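Local coordinates for suppressor protein MPT5 (Saccharomyces cerevisiae, PDB 5BZ1) that binds the 3'-UTR of target mRNAs through its Pumilio repeats and regulates them post-transcriptionally, lowering expression of HO, at residues F52-I57 against F90-N95; C148-S153 against L187-L192; K197-I202 against F230-E235; G208-Q213 against C245-L250. One frame throughout, in Å; residues are numbered along the deposited sequence.

Contact 1: F52-I57 against F90-N95; sequences FFLDLI and FQISIN
I92 is the shared partner of L54 and I57, its branched side chain on helix 89-93 of Pumilio repeat 3 facing L54 and I57 of the short helix 53-57 in repeat 2. The tight part is wholly aliphatic. CD1 of L54 meets the I92 side chain along its longer branch, 3.7 Å from I92 CG1 and 3.8 Å from I92 CD1. On the shorter branch, CG2 of I92 lies 3.7 Å from CG2 of I57. In I92, CG1 stands anti to the carbonyl carbon (chi1 -66°), which sends that branch mainly toward L54 and leaves CG2 as the nearest atom to I57. The CA atoms of I57 and I92 are 7.5 Å apart, close enough for short side chains to span the gap.

The looser side is toward solvent. Here the exposed Q91 reaches out with an extended chain and brings OE1 to 3.8 Å from CD2 of L54, a polar atom beside a methyl rather than a bond. L54 is partly exposed, with I85 and N88 as further neighbours. Cutting I92 back to an alanine would probably open a gap between the two helices, leaving L54 CD1 and I57 CG2 without the CG1, CD1 and CG2 atoms they pack on. Beside the contact, I57 O accepts a hydrogen bond from S101 OG of repeat 3. Between the two segments themselves no hydrogen bond or charge pair forms, so their join depends on the shape fit of methyl and methylene groups, through dispersion and exclusion of water.

Contact 2: C148-S153 against L187-L192; sequences CIFKFS and LSVCTL
V189 lies against I149 and F150 through its two methyls, one for each partner. With chi1 at -62°, CG1 of V189 stands anti to the carbonyl carbon, while CG2 takes the crowded position between the backbone N and the carbonyl carbon. CG2 is the methyl that meets I149: it sits 3.6 Å from I149 CG2 and 3.8 Å from I149 O, touching both the side chain and the backbone of the last turn of helix 141-151. The I149 methyl is offered by its own rotation, CG1 being anti to the carbonyl carbon (chi1 -74°) and CG2 beside the carbonyl carbon. The two side chains run roughly perpendicular, so the contact is methyl on methyl rather than chain alongside chain. I149, which is buried, also touches V182 and L186 of helix 179-189 and forms the inner half of the join.

F150 is the outer half. Its CB points across rather than at V189, but with chi1 at -72° the ring end swings nearer and brings CE1 to 4.3 Å from V189 CG1, a lighter touch on the exposed side; the same ring also rests on K185. Two residues past V189, T191 is the N-cap of helix 192-204. The arrangement is side-chain packing between the ends of helices in Pumilio repeats 4 and 5, characteristic of the stacked helical repeats of a PUF RNA-binding domain.

Contact 3: K197-I202 against F230-E235; sequences KISVKI and FYLLAE
This is a polar bridge between two helices of the repeat array, S199 on helix 192-204 in Pumilio repeat 5 meeting Y231 on helix 229-240 in repeat 6; the contact's nearest atom is about 13 Å from the bound RNA. It rests on one hydrogen bond: S199 OG and Y231 OH lie 2.5 Å apart, a short distance, and either hydroxyl could be the donor. S199 OG stands anti to the backbone N (chi1 166°) and points across the gap, where it meets the phenol at the edge of the ring, in its plane. The bond is bent at OG, about 97° from S199 CB, which lies 3.0 Å from Y231 OH.

In Y231, chi1 of 80° puts CG between the backbone N and the carbonyl carbon, and the ring runs past its own neighbour L232 toward S199, with L232 CB over the centre of one face. L232 adds a marginal touch of its own, CD1 being 4.4 Å from S199 OG. The CA atoms of S199 and L232 are 8.6 Å apart, so the backbones are well separated. Nearby, L232 and I202 both pack on L222. Two hydroxyls between the helices thus answer each other, and between the two segments a single directional bond takes the place of close aliphatic packing.

Contact 4: G208-Q213 against C245-L250; sequences GLINDQ and CQLSCL
The loop between helix 192-204 and helix 215-223, in Pumilio repeat 6, meets the end of the short helix 244-248 in repeat 7 close to the RNA, the nearest atom being about 4 Å from it. Two side chains of the loop, at the middle of a type I turn from L209 to D212, do the touching. I210 is buried, and its CG2 packs 3.8 Å from CD2 of L247, the two side chains crossing at about a right angle; L240 touches both.

N211 covers the outer side. With CG anti to the backbone N (chi1 -166°), its amide lies over L250: OD1 is 3.4 Å from L250 CB and ND2 is 3.7 Å from L250 CD1. The amide's strongest partner is elsewhere, since OD1 accepts a hydrogen bond from the backbone N of S253 and a weak one from that of F252. An alanine in place of N211 would probably leave the backbone N of S253 without this acceptor and uncover the CB side of L250. D212, next in the loop, caps the backbone N atoms of F214 and G215 with OD2. With N211 bonded to the backbone at the start of helix 253-273 and a small aliphatic pair beside it, the contact joins the repeat 6 loop to repeat 7 in the helical-repeat array of a PUF domain.

How the contacts relate
From the N terminus, contact 1 closes a loop of 32 residues between Pumilio repeats 2 and 3; contact 2, wholly later, closes 33 between repeats 4 and 5. Their centres are 25 Å apart. Contact 3 closes 27 residues and opens after contact 2 has closed, yet the two meet in space, where L187 CD2 lies 4.0 Å from I198 CD1 on successive helices. Contact 4 closes 31 and crosses contact 3: segment 208-213 lies between the segments of contact 3, and 245-250 follows both. They also touch, I202 O lying 3.6 Å from L209 CD1. Repeats 4 to 7 are thereby linked step by step, while contact 1 lies on the opposite side of the chain's centre from contacts 3 and 4.

Contact 1: F52-I57 against F90-N95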
loop_
_atom_site.group_PDB
_atom_site.type_symbol
_atom_site.label_atom_id
_atom_site.label_comp_id
_atom_site.label_asym_id
_atom_site.label_seq_id
_atom_site.Cartn_x
_atom_site.Cartn_y
_atom_site.Cartn_z
ATOM N N PHE A 52 -24.368 23.924 12.907
ATOM C CA PHE A 52 -24.193 23.762 11.466
ATOM C C PHE A 52 -22.850 23.139 11.092
ATOM O O PHE A 52 -22.414 23.250 9.942
ATOM C CB PHE A 52 -24.315 25.119 10.767
ATOM C CG PHE A 52 -25.588 25.857 11.071
ATOM C CD1 PHE A 52 -26.712 25.674 10.283
ATOM C CD2 PHE A 52 -25.655 26.747 12.133
ATOM C CE1 PHE A 52 -27.888 26.356 10.554
ATOM C CE2 PHE A 52 -26.827 27.435 12.410
ATOM C CZ PHE A 52 -27.944 27.238 11.620
ATOM N N PHE A 53 -22.200 22.492 12.057
ATOM C CA PHE A 53 -20.886 21.889 11.842
ATOM C C PHE A 53 -20.825 20.985 10.610
ATOM O O PHE A 53 -19.909 21.103 9.795
ATOM C CB PHE A 53 -20.446 21.112 13.085
ATOM C CG PHE A 53 -19.812 21.969 14.140
ATOM C CD1 PHE A 53 -19.102 23.108 13.786
ATOM C CD2 PHE A 53 -19.920 21.638 15.485
ATOM C CE1 PHE A 53 -18.510 23.907 14.750
ATOM C CE2 PHE A 53 -19.329 22.431 16.456
ATOM C CZ PHE A 53 -18.625 23.566 16.089
ATOM N N LEU A 54 -21.800 20.091 10.474
ATOM C CA LEU A 54 -21.826 19.174 9.338
ATOM C C LEU A 54 -22.028 19.931 8.028
ATOM O O LEU A 54 -21.366 19.641 7.028
ATOM C CB LEU A 54 -22.919 18.117 9.502
ATOM C CG LEU A 54 -23.033 17.139 8.327
ATOM C CD1 LEU A 54 -21.732 16.365 8.147
ATOM C CD2 LEU A 54 -24.204 16.186 8.507
ATOM N N ASP A 55 -22.933 20.909 8.047
ATOM C CA ASP A 55 -23.238 21.704 6.862
ATOM C C ASP A 55 -21.993 22.443 6.361
ATOM O O ASP A 55 -21.684 22.423 5.170
ATOM C CB ASP A 55 -24.353 22.709 7.176
ATOM C CG ASP A 55 -25.534 22.071 7.893
ATOM O OD1 ASP A 55 -26.609 21.925 7.274
ATOM O OD2 ASP A 55 -25.378 21.716 9.079
ATOM N N LEU A 56 -21.279 23.079 7.284
ATOM C CA LEU A 56 -20.084 23.849 6.951
ATOM C C LEU A 56 -18.945 22.965 6.433
ATOM O O LEU A 56 -18.257 23.320 5.474
ATOM C CB LEU A 56 -19.623 24.655 8.165
ATOM C CG LEU A 56 -20.632 25.693 8.655
ATOM C CD1 LEU A 56 -20.101 26.451 9.861
ATOM C CD2 LEU A 56 -20.985 26.656 7.536
ATOM N N ILE A 57 -18.759 21.814 7.072
ATOM C CA ILE A 57 -17.745 20.841 6.668
ATOM C C ILE A 57 -17.913 20.437 5.202
ATOM O O ILE A 57 -16.931 20.186 4.496
ATOM C CB ILE A 57 -17.790 19.603 7.597
ATOM C CG1 ILE A 57 -17.021 19.888 8.887
ATOM C CG2 ILE A 57 -17.225 18.361 6.915
ATOM C CD1 ILE A 57 -17.263 18.874 9.990
ATOM N N PHE A 90 -18.651 8.830 7.049
ATOM C CA PHE A 90 -18.757 8.270 5.702
ATOM C C PHE A 90 -19.199 9.328 4.702
ATOM O O PHE A 90 -18.588 9.493 3.646
ATOM C CB PHE A 90 -19.725 7.082 5.643
ATOM C CG PHE A 90 -19.926 6.543 4.246
ATOM C CD1 PHE A 90 -18.960 5.739 3.657
ATOM C CD2 PHE A 90 -21.074 6.848 3.520
ATOM C CE1 PHE A 90 -19.131 5.242 2.367
ATOM C CE2 PHE A 90 -21.254 6.358 2.230
ATOM C CZ PHE A 90 -20.279 5.552 1.653
ATOM N N GLN A 91 -20.277 10.030 5.037
ATOM C CA GLN A 91 -20.813 11.090 4.187
ATOM C C GLN A 91 -19.775 12.183 3.955
ATOM O O GLN A 91 -19.635 12.711 2.848
ATOM C CB GLN A 91 -22.059 11.694 4.835
ATOM C CG GLN A 91 -22.548 12.975 4.172
ATOM C CD GLN A 91 -23.675 13.621 4.943
ATOM O OE1 GLN A 91 -23.976 13.221 6.066
ATOM N NE2 GLN A 91 -24.307 14.622 4.343
ATOM N N ILE A 92 -19.045 12.513 5.012
ATOM C CA ILE A 92 -18.019 13.538 4.941
ATOM C C ILE A 92 -16.836 13.103 4.070
ATOM O O ILE A 92 -16.345 13.881 3.253
ATOM C CB ILE A 92 -17.531 13.906 6.351
ATOM C CG1 ILE A 92 -18.661 14.572 7.144
ATOM C CG2 ILE A 92 -16.328 14.823 6.280
ATOM C CD1 ILE A 92 -18.371 14.733 8.630
ATOM N N SER A 93 -16.391 11.862 4.241
ATOM C CA SER A 93 -15.202 11.363 3.553
ATOM C C SER A 93 -15.358 11.255 2.030
ATOM O O SER A 93 -14.397 11.457 1.290
ATOM C CB SER A 93 -14.778 10.016 4.141
ATOM O OG SER A 93 -14.555 10.122 5.534
ATOM N N ILE A 94 -16.564 10.931 1.568
ATOM C CA ILE A 94 -16.823 10.822 0.134
ATOM C C ILE A 94 -17.077 12.189 -0.500
ATOM O O ILE A 94 -17.176 12.308 -1.721
ATOM C CB ILE A 94 -18.033 9.927 -0.171
ATOM C CG1 ILE A 94 -19.316 10.545 0.391
ATOM C CG2 ILE A 94 -17.819 8.517 0.373
ATOM C CD1 ILE A 94 -20.558 9.721 0.110
ATOM N N ASN A 95 -17.202 13.216 0.335
ATOM C CA ASN A 95 -17.480 14.564 -0.154
ATOM C C ASN A 95 -16.193 15.285 -0.547
ATOM O O ASN A 95 -15.187 15.194 0.162
ATOM C CB ASN A 95 -18.226 15.369 0.910
ATOM C CG ASN A 95 -18.811 16.656 0.362
ATOM O OD1 ASN A 95 -18.204 17.722 0.461
ATOM N ND2 ASN A 95 -20.001 16.561 -0.220
#

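Contact 2: C148-S153 against L187-L192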
loop_
_atom_site.group_PDB
_atom_site.type_symbol
_atom_site.label_atom_id
_atom_site.label_comp_id
_atom_site.label_asym_id
_atom_site.label_seq_id
_atom_site.Cartn_x
_atom_site.Cartn_y
_atom_site.Cartn_z
ATOM N N CYS A 148 -5.873 8.572 8.533
ATOM C CA CYS A 148 -6.027 7.750 9.736
ATOM C C CYS A 148 -4.822 6.832 9.920
ATOM O O CYS A 148 -4.296 6.681 11.024
ATOM C CB CYS A 148 -7.286 6.886 9.645
ATOM S SG CYS A 148 -8.848 7.783 9.702
ATOM N N ILE A 149 -4.392 6.226 8.819
ATOM C CA ILE A 149 -3.309 5.255 8.827
ATOM C C ILE A 149 -1.993 5.866 9.313
ATOM O O ILE A 149 -1.230 5.220 10.032
ATOM C CB ILE A 149 -3.142 4.618 7.426
ATOM C CG1 ILE A 149 -4.273 3.622 7.159
ATOM C CG2 ILE A 149 -1.802 3.923 7.290
ATOM C CD1 ILE A 149 -4.289 3.066 5.740
ATOM N N PHE A 150 -1.737 7.117 8.941
ATOM C CA PHE A 150 -0.487 7.771 9.318
ATOM C C PHE A 150 -0.556 8.560 10.624
ATOM O O PHE A 150 0.473 8.818 11.249
ATOM C CB PHE A 150 0.016 8.667 8.185
ATOM C CG PHE A 150 0.552 7.902 7.006
ATOM C CD1 PHE A 150 1.763 7.226 7.095
ATOM C CD2 PHE A 150 -0.152 7.858 5.810
ATOM C CE1 PHE A 150 2.262 6.518 6.012
ATOM C CE2 PHE A 150 0.339 7.155 4.725
ATOM C CZ PHE A 150 1.547 6.484 4.824
ATOM N N LYS A 151 -1.764 8.939 11.034
ATOM C CA LYS A 151 -1.940 9.753 12.239
ATOM C C LYS A 151 -2.240 8.912 13.488
ATOM O O LYS A 151 -1.767 9.225 14.582
ATOM C CB LYS A 151 -3.056 10.783 12.019
ATOM C CG LYS A 151 -3.289 11.738 13.186
ATOM C CD LYS A 151 -2.115 12.702 13.372
ATOM C CE LYS A 151 -2.414 13.725 14.467
ATOM N NZ LYS A 151 -1.294 14.688 14.652
ATOM N N PHE A 152 -3.020 7.847 13.322
ATOM C CA PHE A 152 -3.486 7.056 14.461
ATOM C C PHE A 152 -2.592 5.855 14.751
ATOM O O PHE A 152 -1.866 5.379 13.874
ATOM C CB PHE A 152 -4.916 6.563 14.224
ATOM C CG PHE A 152 -5.938 7.665 14.111
ATOM C CD1 PHE A 152 -5.673 8.944 14.595
ATOM C CD2 PHE A 152 -7.174 7.414 13.530
ATOM C CE1 PHE A 152 -6.624 9.957 14.489
ATOM C CE2 PHE A 152 -8.129 8.418 13.423
ATOM C CZ PHE A 152 -7.854 9.692 13.903
ATOM N N SER A 153 -2.654 5.367 15.988
ATOM C CA SER A 153 -1.975 4.129 16.361
ATOM C C SER A 153 -2.629 2.941 15.663
ATOM O O SER A 153 -3.852 2.912 15.500
ATOM C CB SER A 153 -2.045 3.916 17.872
ATOM O OG SER A 153 -1.488 2.665 18.232
ATOM N N LEU A 187 0.016 -1.552 5.180
ATOM C CA LEU A 187 0.957 -2.640 5.435
ATOM C C LEU A 187 2.313 -2.126 5.912
ATOM O O LEU A 187 3.046 -2.837 6.600
ATOM C CB LEU A 187 1.133 -3.509 4.186
ATOM C CG LEU A 187 -0.032 -4.413 3.778
ATOM C CD1 LEU A 187 0.249 -5.095 2.450
ATOM C CD2 LEU A 187 -0.305 -5.451 4.845
ATOM N N SER A 188 2.639 -0.887 5.557
ATOM C CA SER A 188 3.937 -0.318 5.903
ATOM C C SER A 188 4.013 0.149 7.358
ATOM O O SER A 188 5.105 0.385 7.876
ATOM C CB SER A 188 4.287 0.839 4.965
ATOM O OG SER A 188 3.419 1.938 5.168
ATOM N N VAL A 189 2.864 0.273 8.018
ATOM C CA VAL A 189 2.839 0.780 9.394
ATOM C C VAL A 189 2.104 -0.109 10.404
ATOM O O VAL A 189 2.300 0.037 11.608
ATOM C CB VAL A 189 2.225 2.204 9.471
ATOM C CG1 VAL A 189 3.048 3.198 8.672
ATOM C CG2 VAL A 189 0.787 2.182 8.987
ATOM N N CYS A 190 1.255 -1.015 9.926
ATOM C CA CYS A 190 0.432 -1.820 10.830
ATOM C C CYS A 190 1.243 -2.912 11.536
ATOM O O CYS A 190 2.393 -3.166 11.174
ATOM C CB CYS A 190 -0.767 -2.419 10.092
ATOM S SG CYS A 190 -0.341 -3.697 8.890
ATOM N N THR A 191 0.650 -3.543 12.551
ATOM C CA THR A 191 1.361 -4.545 13.349
ATOM C C THR A 191 1.576 -5.842 12.576
ATOM O O THR A 191 0.871 -6.121 11.607
ATOM C CB THR A 191 0.624 -4.868 14.665
ATOM O OG1 THR A 191 -0.411 -5.830 14.424
ATOM C CG2 THR A 191 0.021 -3.605 15.266
ATOM N N LEU A 192 2.550 -6.633 13.017
ATOM C CA LEU A 192 2.876 -7.892 12.356
ATOM C C LEU A 192 1.653 -8.808 12.284
ATOM O O LEU A 192 1.366 -9.391 11.236
ATOM C CB LEU A 192 4.034 -8.589 13.072
ATOM C CG LEU A 192 4.736 -9.721 12.326
ATOM C CD1 LEU A 192 4.835 -9.403 10.845
ATOM C CD2 LEU A 192 6.121 -9.952 12.906
#

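Contact 3: K197-I202 against F230-E235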
loop_
_atom_site.group_PDB
_atom_site.type_symbol
_atom_site.label_atom_id
_atom_site.label_comp_id
_atom_site.label_asym_id
_atom_site.label_seq_id
_atom_site.Cartn_x
_atom_site.Cartn_y
_atom_site.Cartn_z
ATOM N N LYS A 197 -3.104 -11.448 9.172
ATOM C CA LYS A 197 -4.524 -11.600 8.859
ATOM C C LYS A 197 -4.827 -11.215 7.413
ATOM O O LYS A 197 -5.627 -11.868 6.741
ATOM C CB LYS A 197 -5.382 -10.779 9.829
ATOM C CG LYS A 197 -5.559 -11.436 11.195
ATOM C CD LYS A 197 -5.965 -10.431 12.265
ATOM C CE LYS A 197 -7.285 -9.750 11.943
ATOM N NZ LYS A 197 -8.432 -10.696 11.955
ATOM N N ILE A 198 -4.173 -10.161 6.938
ATOM C CA ILE A 198 -4.353 -9.693 5.568
ATOM C C ILE A 198 -3.683 -10.641 4.572
ATOM O O ILE A 198 -4.229 -10.923 3.504
ATOM C CB ILE A 198 -3.809 -8.260 5.397
ATOM C CG1 ILE A 198 -4.545 -7.306 6.340
ATOM C CG2 ILE A 198 -3.943 -7.791 3.958
ATOM C CD1 ILE A 198 -4.069 -5.864 6.266
ATOM N N SER A 199 -2.503 -11.137 4.934
ATOM C CA SER A 199 -1.757 -12.059 4.083
ATOM C C SER A 199 -2.489 -13.382 3.864
ATOM O O SER A 199 -2.435 -13.949 2.769
ATOM C CB SER A 199 -0.377 -12.318 4.675
ATOM O OG SER A 199 0.234 -13.437 4.061
ATOM N N VAL A 200 -3.161 -13.873 4.904
ATOM C CA VAL A 200 -3.982 -15.072 4.785
ATOM C C VAL A 200 -5.007 -14.894 3.667
ATOM O O VAL A 200 -5.184 -15.773 2.825
ATOM C CB VAL A 200 -4.696 -15.405 6.112
ATOM C CG1 VAL A 200 -5.796 -16.433 5.892
ATOM C CG2 VAL A 200 -3.698 -15.912 7.145
ATOM N N LYS A 201 -5.660 -13.738 3.649
ATOM C CA LYS A 201 -6.652 -13.441 2.625
ATOM C C LYS A 201 -6.010 -13.240 1.245
ATOM O O LYS A 201 -6.559 -13.671 0.225
ATOM C CB LYS A 201 -7.478 -12.219 3.032
ATOM C CG LYS A 201 -8.981 -12.463 3.015
ATOM C CD LYS A 201 -9.391 -13.602 3.942
ATOM C CE LYS A 201 -10.847 -13.996 3.718
ATOM N NZ LYS A 201 -11.290 -15.060 4.660
ATOM N N ILE A 202 -4.842 -12.601 1.221
ATOM C CA ILE A 202 -4.100 -12.395 -0.023
ATOM C C ILE A 202 -3.702 -13.731 -0.662
ATOM O O ILE A 202 -3.844 -13.918 -1.875
ATOM C CB ILE A 202 -2.852 -11.512 0.207
ATOM C CG1 ILE A 202 -3.257 -10.039 0.322
ATOM C CG2 ILE A 202 -1.848 -11.681 -0.920
ATOM C CD1 ILE A 202 -2.128 -9.117 0.762
ATOM N N PHE A 230 9.440 -16.529 6.583
ATOM C CA PHE A 230 9.358 -17.882 7.144
ATOM C C PHE A 230 8.184 -18.722 6.622
ATOM O O PHE A 230 8.216 -19.948 6.713
ATOM C CB PHE A 230 9.354 -17.840 8.681
ATOM C CG PHE A 230 8.038 -17.425 9.279
ATOM C CD1 PHE A 230 7.165 -18.378 9.791
ATOM C CD2 PHE A 230 7.671 -16.085 9.334
ATOM C CE1 PHE A 230 5.951 -18.005 10.345
ATOM C CE2 PHE A 230 6.458 -15.703 9.885
ATOM C CZ PHE A 230 5.596 -16.665 10.390
ATOM N N TYR A 231 7.162 -18.068 6.072
ATOM C CA TYR A 231 6.012 -18.789 5.525
ATOM C C TYR A 231 5.664 -18.395 4.087
ATOM O O TYR A 231 5.229 -19.237 3.304
ATOM C CB TYR A 231 4.780 -18.614 6.419
ATOM C CG TYR A 231 4.064 -17.300 6.224
ATOM C CD1 TYR A 231 2.925 -17.215 5.431
ATOM C CD2 TYR A 231 4.525 -16.145 6.833
ATOM C CE1 TYR A 231 2.274 -16.017 5.251
ATOM C CE2 TYR A 231 3.881 -14.948 6.662
ATOM C CZ TYR A 231 2.761 -14.888 5.871
ATOM O OH TYR A 231 2.133 -13.683 5.711
ATOM N N LEU A 232 5.849 -17.120 3.746
ATOM C CA LEU A 232 5.359 -16.588 2.474
ATOM C C LEU A 232 5.997 -17.232 1.241
ATOM O O LEU A 232 5.310 -17.491 0.253
ATOM C CB LEU A 232 5.512 -15.064 2.417
ATOM C CG LEU A 232 4.822 -14.393 1.227
ATOM C CD1 LEU A 232 3.329 -14.698 1.233
ATOM C CD2 LEU A 232 5.055 -12.894 1.227
ATOM N N LEU A 233 7.302 -17.481 1.301
ATOM C CA LEU A 233 8.024 -18.095 0.186
ATOM C C LEU A 233 7.444 -19.461 -0.182
ATOM O O LEU A 233 6.994 -19.670 -1.309
ATOM C CB LEU A 233 9.510 -18.228 0.519
ATOM C CG LEU A 233 10.309 -16.930 0.620
ATOM C CD1 LEU A 233 11.616 -17.162 1.359
ATOM C CD2 LEU A 233 10.579 -16.371 -0.763
ATOM N N ALA A 234 7.451 -20.380 0.776
ATOM C CA ALA A 234 6.892 -21.711 0.566
ATOM C C ALA A 234 5.403 -21.657 0.220
ATOM O O ALA A 234 4.939 -22.380 -0.660
ATOM C CB ALA A 234 7.120 -22.573 1.792
ATOM N N GLU A 235 4.659 -20.804 0.920
ATOM C CA GLU A 235 3.222 -20.669 0.693
ATOM C C GLU A 235 2.939 -20.240 -0.744
ATOM O O GLU A 235 2.128 -20.860 -1.435
ATOM C CB GLU A 235 2.622 -19.652 1.664
ATOM C CG GLU A 235 1.112 -19.704 1.770
ATOM C CD GLU A 235 0.638 -20.675 2.828
ATOM O OE1 GLU A 235 1.336 -20.821 3.854
ATOM O OE2 GLU A 235 -0.432 -21.290 2.636
#

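Contact 4: G208-Q213 against C245-L250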
loop_
_atom_site.group_PDB
_atom_site.type_symbol
_atom_site.label_atom_id
_atom_site.label_comp_id
_atom_site.label_asym_id
_atom_site.label_seq_id
_atom_site.Cartn_x
_atom_site.Cartn_y
_atom_site.Cartn_z
ATOM N N GLY A 208 -6.560 -14.315 -8.271
ATOM C CA GLY A 208 -7.218 -13.098 -8.716
ATOM C C GLY A 208 -6.369 -11.855 -8.505
ATOM O O GLY A 208 -6.793 -10.740 -8.820
ATOM N N LEU A 209 -5.164 -12.050 -7.977
ATOM C CA LEU A 209 -4.288 -10.940 -7.623
ATOM C C LEU A 209 -2.984 -10.945 -8.420
ATOM O O LEU A 209 -2.492 -9.891 -8.828
ATOM C CB LEU A 209 -3.960 -10.982 -6.128
ATOM C CG LEU A 209 -5.111 -10.811 -5.137
ATOM C CD1 LEU A 209 -4.601 -10.869 -3.704
ATOM C CD2 LEU A 209 -5.832 -9.505 -5.390
ATOM N N ILE A 210 -2.428 -12.134 -8.633
ATOM C CA ILE A 210 -1.056 -12.255 -9.120
ATOM C C ILE A 210 -0.802 -11.671 -10.515
ATOM O O ILE A 210 0.274 -11.123 -10.773
ATOM C CB ILE A 210 -0.539 -13.709 -9.030
ATOM C CG1 ILE A 210 0.952 -13.746 -9.354
ATOM C CG2 ILE A 210 -1.327 -14.628 -9.961
ATOM C CD1 ILE A 210 1.688 -14.843 -8.684
ATOM N N ASN A 211 -1.783 -11.777 -11.407
ATOM C CA ASN A 211 -1.659 -11.148 -12.722
ATOM C C ASN A 211 -2.617 -9.972 -12.907
ATOM O O ASN A 211 -2.939 -9.590 -14.034
ATOM C CB ASN A 211 -1.843 -12.162 -13.857
ATOM C CG ASN A 211 -1.394 -11.614 -15.202
ATOM O OD1 ASN A 211 -0.311 -11.035 -15.322
ATOM N ND2 ASN A 211 -2.242 -11.763 -16.213
ATOM N N ASP A 212 -3.083 -9.395 -11.807
ATOM C CA ASP A 212 -3.901 -8.195 -11.919
ATOM C C ASP A 212 -3.000 -6.972 -12.086
ATOM O O ASP A 212 -1.873 -6.954 -11.586
ATOM C CB ASP A 212 -4.818 -8.028 -10.709
ATOM C CG ASP A 212 -5.617 -6.741 -10.765
ATOM O OD1 ASP A 212 -6.658 -6.711 -11.462
ATOM O OD2 ASP A 212 -5.195 -5.755 -10.126
ATOM N N GLN A 213 -3.495 -5.961 -12.797
ATOM C CA GLN A 213 -2.712 -4.765 -13.090
ATOM C C GLN A 213 -2.235 -4.038 -11.829
ATOM O O GLN A 213 -1.172 -3.411 -11.834
ATOM C CB GLN A 213 -3.511 -3.814 -13.985
ATOM C CG GLN A 213 -4.816 -3.329 -13.370
ATOM C CD GLN A 213 -5.627 -2.471 -14.318
ATOM O OE1 GLN A 213 -6.856 -2.482 -14.281
ATOM N NE2 GLN A 213 -4.942 -1.715 -15.167
ATOM N N CYS A 245 5.506 -21.438 -15.201
ATOM C CA CYS A 245 5.855 -21.078 -16.571
ATOM C C CYS A 245 4.849 -20.104 -17.184
ATOM O O CYS A 245 5.236 -19.097 -17.783
ATOM C CB CYS A 245 5.984 -22.319 -17.451
ATOM S SG CYS A 245 6.273 -21.931 -19.193
ATOM N N GLN A 246 3.561 -20.400 -17.033
ATOM C CA GLN A 246 2.527 -19.523 -17.575
ATOM C C GLN A 246 2.535 -18.139 -16.924
ATOM O O GLN A 246 2.419 -17.127 -17.617
ATOM C CB GLN A 246 1.141 -20.151 -17.448
ATOM C CG GLN A 246 0.036 -19.311 -18.083
ATOM C CD GLN A 246 0.358 -18.898 -19.515
ATOM O OE1 GLN A 246 0.597 -17.720 -19.797
ATOM N NE2 GLN A 246 0.368 -19.868 -20.425
ATOM N N LEU A 247 2.670 -18.101 -15.599
ATOM C CA LEU A 247 2.713 -16.835 -14.865
ATOM C C LEU A 247 3.898 -15.983 -15.321
ATOM O O LEU A 247 3.797 -14.760 -15.412
ATOM C CB LEU A 247 2.781 -17.083 -13.356
ATOM C CG LEU A 247 1.528 -17.664 -12.694
ATOM C CD1 LEU A 247 1.820 -18.113 -11.271
ATOM C CD2 LEU A 247 0.382 -16.661 -12.710
ATOM N N SER A 248 5.012 -16.645 -15.617
ATOM C CA SER A 248 6.201 -15.981 -16.137
ATOM C C SER A 248 5.957 -15.351 -17.508
ATOM O O SER A 248 6.666 -14.427 -17.904
ATOM C CB SER A 248 7.361 -16.975 -16.234
ATOM O OG SER A 248 7.730 -17.459 -14.960
ATOM N N CYS A 249 4.962 -15.862 -18.230
ATOM C CA CYS A 249 4.678 -15.390 -19.583
ATOM C C CYS A 249 3.512 -14.403 -19.655
ATOM O O CYS A 249 2.986 -14.139 -20.737
ATOM C CB CYS A 249 4.414 -16.570 -20.516
ATOM S SG CYS A 249 5.830 -17.683 -20.691
ATOM N N LEU A 250 3.116 -13.850 -18.515
ATOM C CA LEU A 250 2.043 -12.854 -18.499
ATOM C C LEU A 250 2.576 -11.480 -18.089
ATOM O O LEU A 250 3.524 -11.389 -17.312
ATOM C CB LEU A 250 0.898 -13.306 -17.591
ATOM C CG LEU A 250 0.199 -14.593 -18.034
ATOM C CD1 LEU A 250 -0.770 -15.091 -16.973
ATOM C CD2 LEU A 250 -0.529 -14.391 -19.360
#